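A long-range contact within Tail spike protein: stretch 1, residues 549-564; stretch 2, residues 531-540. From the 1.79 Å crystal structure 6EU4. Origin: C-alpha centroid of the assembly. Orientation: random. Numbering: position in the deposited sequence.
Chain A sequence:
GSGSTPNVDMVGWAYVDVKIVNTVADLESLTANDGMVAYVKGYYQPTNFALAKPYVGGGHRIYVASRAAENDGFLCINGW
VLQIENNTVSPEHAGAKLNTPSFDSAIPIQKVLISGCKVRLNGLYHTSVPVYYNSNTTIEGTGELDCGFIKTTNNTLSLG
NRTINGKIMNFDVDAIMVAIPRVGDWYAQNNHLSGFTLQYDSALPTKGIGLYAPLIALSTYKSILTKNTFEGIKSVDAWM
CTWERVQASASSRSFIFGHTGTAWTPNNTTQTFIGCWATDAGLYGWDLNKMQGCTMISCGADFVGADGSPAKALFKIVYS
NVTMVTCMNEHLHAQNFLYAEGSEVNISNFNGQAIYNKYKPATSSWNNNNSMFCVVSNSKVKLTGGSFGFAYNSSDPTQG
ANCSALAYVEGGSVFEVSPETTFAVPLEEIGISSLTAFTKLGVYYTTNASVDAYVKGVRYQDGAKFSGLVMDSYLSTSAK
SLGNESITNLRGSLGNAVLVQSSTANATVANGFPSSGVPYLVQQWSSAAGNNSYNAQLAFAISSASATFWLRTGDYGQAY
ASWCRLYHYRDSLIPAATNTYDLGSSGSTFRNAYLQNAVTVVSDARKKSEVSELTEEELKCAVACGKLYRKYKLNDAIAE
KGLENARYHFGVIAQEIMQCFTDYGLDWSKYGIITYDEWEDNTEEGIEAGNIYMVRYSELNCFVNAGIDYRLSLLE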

# COMPACT_ATOMS: atom_id res chain seq x y z
N PHE A 549 8.04 -5.39 -53.97
CA PHE A 549 8.72 -5.68 -52.72
C PHE A 549 10.14 -5.11 -52.78
O PHE A 549 10.85 -5.35 -53.76
CB PHE A 549 8.78 -7.19 -52.48
CG PHE A 549 7.47 -7.90 -52.73
CD1 PHE A 549 6.42 -7.79 -51.83
CD2 PHE A 549 7.31 -8.74 -53.83
CE1 PHE A 549 5.23 -8.45 -52.05
CE2 PHE A 549 6.11 -9.40 -54.04
CZ PHE A 549 5.07 -9.26 -53.15
N TRP A 550 10.55 -4.40 -51.73
CA TRP A 550 11.74 -3.58 -51.77
C TRP A 550 12.55 -3.71 -50.48
O TRP A 550 11.97 -3.70 -49.39
CB TRP A 550 11.39 -2.10 -51.95
CG TRP A 550 10.55 -1.78 -53.16
CD1 TRP A 550 9.18 -1.90 -53.28
CD2 TRP A 550 11.01 -1.23 -54.39
NE1 TRP A 550 8.78 -1.47 -54.52
CE2 TRP A 550 9.88 -1.04 -55.22
CE3 TRP A 550 12.27 -0.87 -54.88
CZ2 TRP A 550 9.97 -0.53 -56.51
CZ3 TRP A 550 12.36 -0.34 -56.17
CH2 TRP A 550 11.21 -0.19 -56.97
N LEU A 551 13.88 -3.76 -50.62
CA LEU A 551 14.81 -3.76 -49.51
C LEU A 551 15.82 -2.63 -49.66
O LEU A 551 16.28 -2.33 -50.76
CB LEU A 551 15.58 -5.08 -49.43
CG LEU A 551 14.75 -6.34 -49.14
CD1 LEU A 551 15.63 -7.58 -49.18
CD2 LEU A 551 14.07 -6.26 -47.79
N ARG A 552 16.21 -2.03 -48.54
CA ARG A 552 17.38 -1.16 -48.53
C ARG A 552 18.03 -1.21 -47.15
O ARG A 552 17.43 -1.64 -46.18
CB ARG A 552 17.04 0.28 -48.92
CG ARG A 552 16.18 1.05 -47.89
CD ARG A 552 16.12 2.54 -48.24
NE ARG A 552 15.23 3.25 -47.34
CZ ARG A 552 14.94 4.55 -47.43
NH1 ARG A 552 15.49 5.32 -48.37
NH2 ARG A 552 14.10 5.08 -46.57
N THR A 553 19.29 -0.78 -47.10
CA THR A 553 20.06 -0.75 -45.86
C THR A 553 20.69 0.61 -45.68
O THR A 553 20.95 1.34 -46.65
CB THR A 553 21.17 -1.81 -45.85
OG1 THR A 553 21.99 -1.64 -46.99
CG2 THR A 553 20.58 -3.21 -45.84
N GLY A 554 20.99 0.92 -44.42
CA GLY A 554 21.73 2.11 -44.06
C GLY A 554 22.86 1.76 -43.11
O GLY A 554 22.62 1.24 -42.02
N ASP A 555 24.09 2.03 -43.53
CA ASP A 555 25.25 1.77 -42.70
C ASP A 555 25.33 2.82 -41.59
O ASP A 555 24.82 3.93 -41.73
CB ASP A 555 26.50 1.78 -43.58
CG ASP A 555 27.72 1.11 -42.93
OD1 ASP A 555 27.64 0.57 -41.81
OD2 ASP A 555 28.80 1.15 -43.60
N TYR A 556 25.94 2.42 -40.49
CA TYR A 556 26.16 3.32 -39.36
C TYR A 556 26.94 4.55 -39.82
O TYR A 556 28.06 4.43 -40.33
CB TYR A 556 26.93 2.56 -38.29
CG TYR A 556 27.06 3.24 -36.95
CD1 TYR A 556 28.09 4.14 -36.71
CD2 TYR A 556 26.17 2.96 -35.93
CE1 TYR A 556 28.22 4.76 -35.47
CE2 TYR A 556 26.30 3.57 -34.68
CZ TYR A 556 27.33 4.46 -34.47
OH TYR A 556 27.47 5.07 -33.24
N GLY A 557 26.35 5.73 -39.66
CA GLY A 557 26.98 6.97 -40.08
C GLY A 557 26.92 7.26 -41.56
O GLY A 557 27.58 8.20 -42.02
N GLN A 558 26.14 6.50 -42.32
CA GLN A 558 25.99 6.71 -43.75
C GLN A 558 24.52 6.88 -44.09
O GLN A 558 23.64 6.37 -43.39
CB GLN A 558 26.55 5.54 -44.56
CG GLN A 558 28.00 5.22 -44.31
CD GLN A 558 28.96 6.26 -44.90
OE1 GLN A 558 28.58 7.08 -45.74
NE2 GLN A 558 30.21 6.22 -44.46
N ALA A 559 24.26 7.55 -45.21
CA ALA A 559 22.91 7.63 -45.74
C ALA A 559 22.45 6.26 -46.23
O ALA A 559 23.26 5.37 -46.54
CB ALA A 559 22.84 8.64 -46.89
N TYR A 560 21.13 6.09 -46.33
CA TYR A 560 20.56 4.87 -46.88
C TYR A 560 21.10 4.62 -48.28
O TYR A 560 21.26 5.54 -49.10
CB TYR A 560 19.04 4.96 -46.95
CG TYR A 560 18.29 4.51 -45.70
CD1 TYR A 560 18.21 3.17 -45.35
CD2 TYR A 560 17.64 5.43 -44.89
CE1 TYR A 560 17.49 2.75 -44.23
CE2 TYR A 560 16.92 5.03 -43.77
CZ TYR A 560 16.85 3.70 -43.44
OH TYR A 560 16.15 3.32 -42.31
N ALA A 561 21.36 3.35 -48.56
CA ALA A 561 21.65 2.90 -49.91
C ALA A 561 20.37 2.84 -50.74
O ALA A 561 19.25 2.94 -50.22
CB ALA A 561 22.31 1.53 -49.87
N SER A 562 20.54 2.70 -52.06
CA SER A 562 19.41 2.68 -52.98
C SER A 562 18.46 1.52 -52.68
O SER A 562 18.86 0.44 -52.24
CB SER A 562 19.90 2.56 -54.42
OG SER A 562 20.76 3.64 -54.76
N TRP A 563 17.17 1.75 -52.95
CA TRP A 563 16.18 0.70 -52.83
C TRP A 563 16.41 -0.40 -53.87
O TRP A 563 16.78 -0.12 -55.02
CB TRP A 563 14.78 1.27 -53.04
CG TRP A 563 14.17 1.99 -51.88
CD1 TRP A 563 13.98 3.34 -51.76
CD2 TRP A 563 13.60 1.40 -50.71
NE1 TRP A 563 13.34 3.62 -50.59
CE2 TRP A 563 13.10 2.45 -49.92
CE3 TRP A 563 13.48 0.09 -50.24
CZ2 TRP A 563 12.48 2.24 -48.69
CZ3 TRP A 563 12.87 -0.13 -49.03
CH2 TRP A 563 12.37 0.95 -48.25
N CYS A 564 16.11 -1.64 -53.48
CA CYS A 564 16.30 -2.84 -54.30
C CYS A 564 14.97 -3.57 -54.44
O CYS A 564 14.43 -4.09 -53.46
CB CYS A 564 17.34 -3.76 -53.67
SG CYS A 564 18.98 -3.00 -53.55
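Stretch 2, residues 531-540: NNSYNAQLAF

Stretch 2 lies along stretch 1 as an antiparallel neighbour: strand 535-540 runs beside strand 549-554 with their N-to-C directions at 167° and their axes 4.5 Å apart at closest approach. The register runs from Phe 540 beside Phe 549 to Asn 535 beside Gly 554. Alternate pairs are hydrogen-bonded: Ala 539 N to Trp 550 O is 2.8 Å, Gln 537 N to Arg 552 O 2.9 Å, and Gly 554 N to Asn 535 O 2.8 Å.

On the face of Phe 549, Leu 551 and Thr 553, large side chains abut in pairs. Phe 540 CD1 meets Phe 549 CD1 at 3.5 Å, the rings rim to rim, and Leu 538 CD1 reaches Leu 551 CD2 at 3.6 Å. Where Ala 536 faces Thr 553 the relief is low, and the CA atoms close to 4.1 Å.

On the other face, the long Gln 537 side chain (chi1 m, chi2 t) reaches to Arg 552, whose side chain runs between the rings of Tyr 560 and Trp 563; Gln 537 OE1 accepts from Arg 552 NE and Arg 552 NH2, both at 2.9 Å, and lies 3.6 Å from Trp 563 CZ2. The small Ala 539 leaves room for the indole, its CB 3.7 Å from Trp 563 CH2. Gly 554 leaves a similar gap beside Asn 535, whose CB touches Tyr 560 OH at 3.4 Å; a CB on Gly 554 would be crowded by Tyr 560 CD1.

Beyond the strands, stretch 1 makes a type II turn, Asp 555 to Gln 558, and side chains interleave: Asn 532 CB sits over the Tyr 556 ring, 3.6 Å from its centroid, while Tyr 556 CB covers a face of the Tyr 534 ring, 3.5 Å from Tyr 534 CZ. Water 1 links Gly 557 N (2.8 Å from its O) to Asn 532 OD1 (3.1 Å).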

# COMPACT_ATOMS: atom_id res chain seq x y z
N ASN A 531 21.46 8.64 -32.39
CA ASN A 531 22.09 9.61 -33.28
C ASN A 531 22.68 8.93 -34.51
O ASN A 531 22.66 9.50 -35.61
CB ASN A 531 23.20 10.37 -32.55
CG ASN A 531 22.64 11.36 -31.55
OD1 ASN A 531 21.52 11.86 -31.71
ND2 ASN A 531 23.42 11.66 -30.52
N ASN A 532 23.23 7.73 -34.34
CA ASN A 532 23.70 6.91 -35.45
C ASN A 532 23.21 5.48 -35.25
O ASN A 532 23.05 5.02 -34.12
CB ASN A 532 25.22 6.91 -35.56
CG ASN A 532 25.77 8.22 -36.09
OD1 ASN A 532 25.59 8.55 -37.26
ND2 ASN A 532 26.42 8.99 -35.23
N SER A 533 22.98 4.78 -36.36
CA SER A 533 22.43 3.43 -36.29
C SER A 533 22.65 2.70 -37.61
O SER A 533 22.75 3.31 -38.67
CB SER A 533 20.93 3.45 -35.96
OG SER A 533 20.20 4.29 -36.84
N TYR A 534 22.75 1.38 -37.51
CA TYR A 534 22.54 0.49 -38.64
C TYR A 534 21.05 0.34 -38.87
O TYR A 534 20.28 0.23 -37.91
CB TYR A 534 23.13 -0.90 -38.38
CG TYR A 534 24.61 -0.91 -38.23
CD1 TYR A 534 25.43 -1.00 -39.34
CD2 TYR A 534 25.21 -0.83 -36.97
CE1 TYR A 534 26.81 -1.01 -39.21
CE2 TYR A 534 26.58 -0.83 -36.84
CZ TYR A 534 27.37 -0.92 -37.97
OH TYR A 534 28.73 -0.93 -37.88
N ASN A 535 20.64 0.30 -40.14
CA ASN A 535 19.23 0.14 -40.45
C ASN A 535 19.02 -0.71 -41.69
O ASN A 535 19.91 -0.86 -42.55
CB ASN A 535 18.53 1.49 -40.67
CG ASN A 535 18.47 2.32 -39.40
OD1 ASN A 535 19.34 3.16 -39.15
ND2 ASN A 535 17.45 2.09 -38.60
N ALA A 536 17.82 -1.27 -41.78
CA ALA A 536 17.33 -1.91 -42.99
C ALA A 536 15.83 -1.69 -43.04
O ALA A 536 15.18 -1.52 -42.01
CB ALA A 536 17.65 -3.41 -42.99
N GLN A 537 15.27 -1.71 -44.25
CA GLN A 537 13.84 -1.59 -44.42
C GLN A 537 13.37 -2.55 -45.50
O GLN A 537 14.04 -2.73 -46.52
CB GLN A 537 13.41 -0.16 -44.76
CG GLN A 537 13.65 0.86 -43.65
CD GLN A 537 13.24 2.27 -44.06
OE1 GLN A 537 13.30 2.64 -45.22
NE2 GLN A 537 12.78 3.06 -43.08
N LEU A 538 12.23 -3.18 -45.23
CA LEU A 538 11.46 -3.96 -46.19
C LEU A 538 10.15 -3.21 -46.43
O LEU A 538 9.38 -2.98 -45.49
CB LEU A 538 11.17 -5.35 -45.64
CG LEU A 538 10.11 -6.20 -46.36
CD1 LEU A 538 10.43 -6.40 -47.83
CD2 LEU A 538 9.96 -7.55 -45.64
N ALA A 539 9.92 -2.79 -47.68
CA ALA A 539 8.74 -2.02 -48.04
C ALA A 539 7.83 -2.83 -48.96
O ALA A 539 8.30 -3.40 -49.96
CB ALA A 539 9.12 -0.70 -48.71
N PHE A 540 6.54 -2.87 -48.60
CA PHE A 540 5.48 -3.45 -49.42
C PHE A 540 4.69 -2.31 -50.05
O PHE A 540 3.95 -1.62 -49.36
CB PHE A 540 4.55 -4.32 -48.57
CG PHE A 540 5.21 -5.53 -47.97
CD1 PHE A 540 5.28 -6.71 -48.67
CD2 PHE A 540 5.74 -5.48 -46.69
CE1 PHE A 540 5.88 -7.84 -48.13
CE2 PHE A 540 6.34 -6.62 -46.13
CZ PHE A 540 6.40 -7.79 -46.85
O HOH W 1 23.81 6.55 -38.78
O HOH W 2 29.83 0.27 -40.25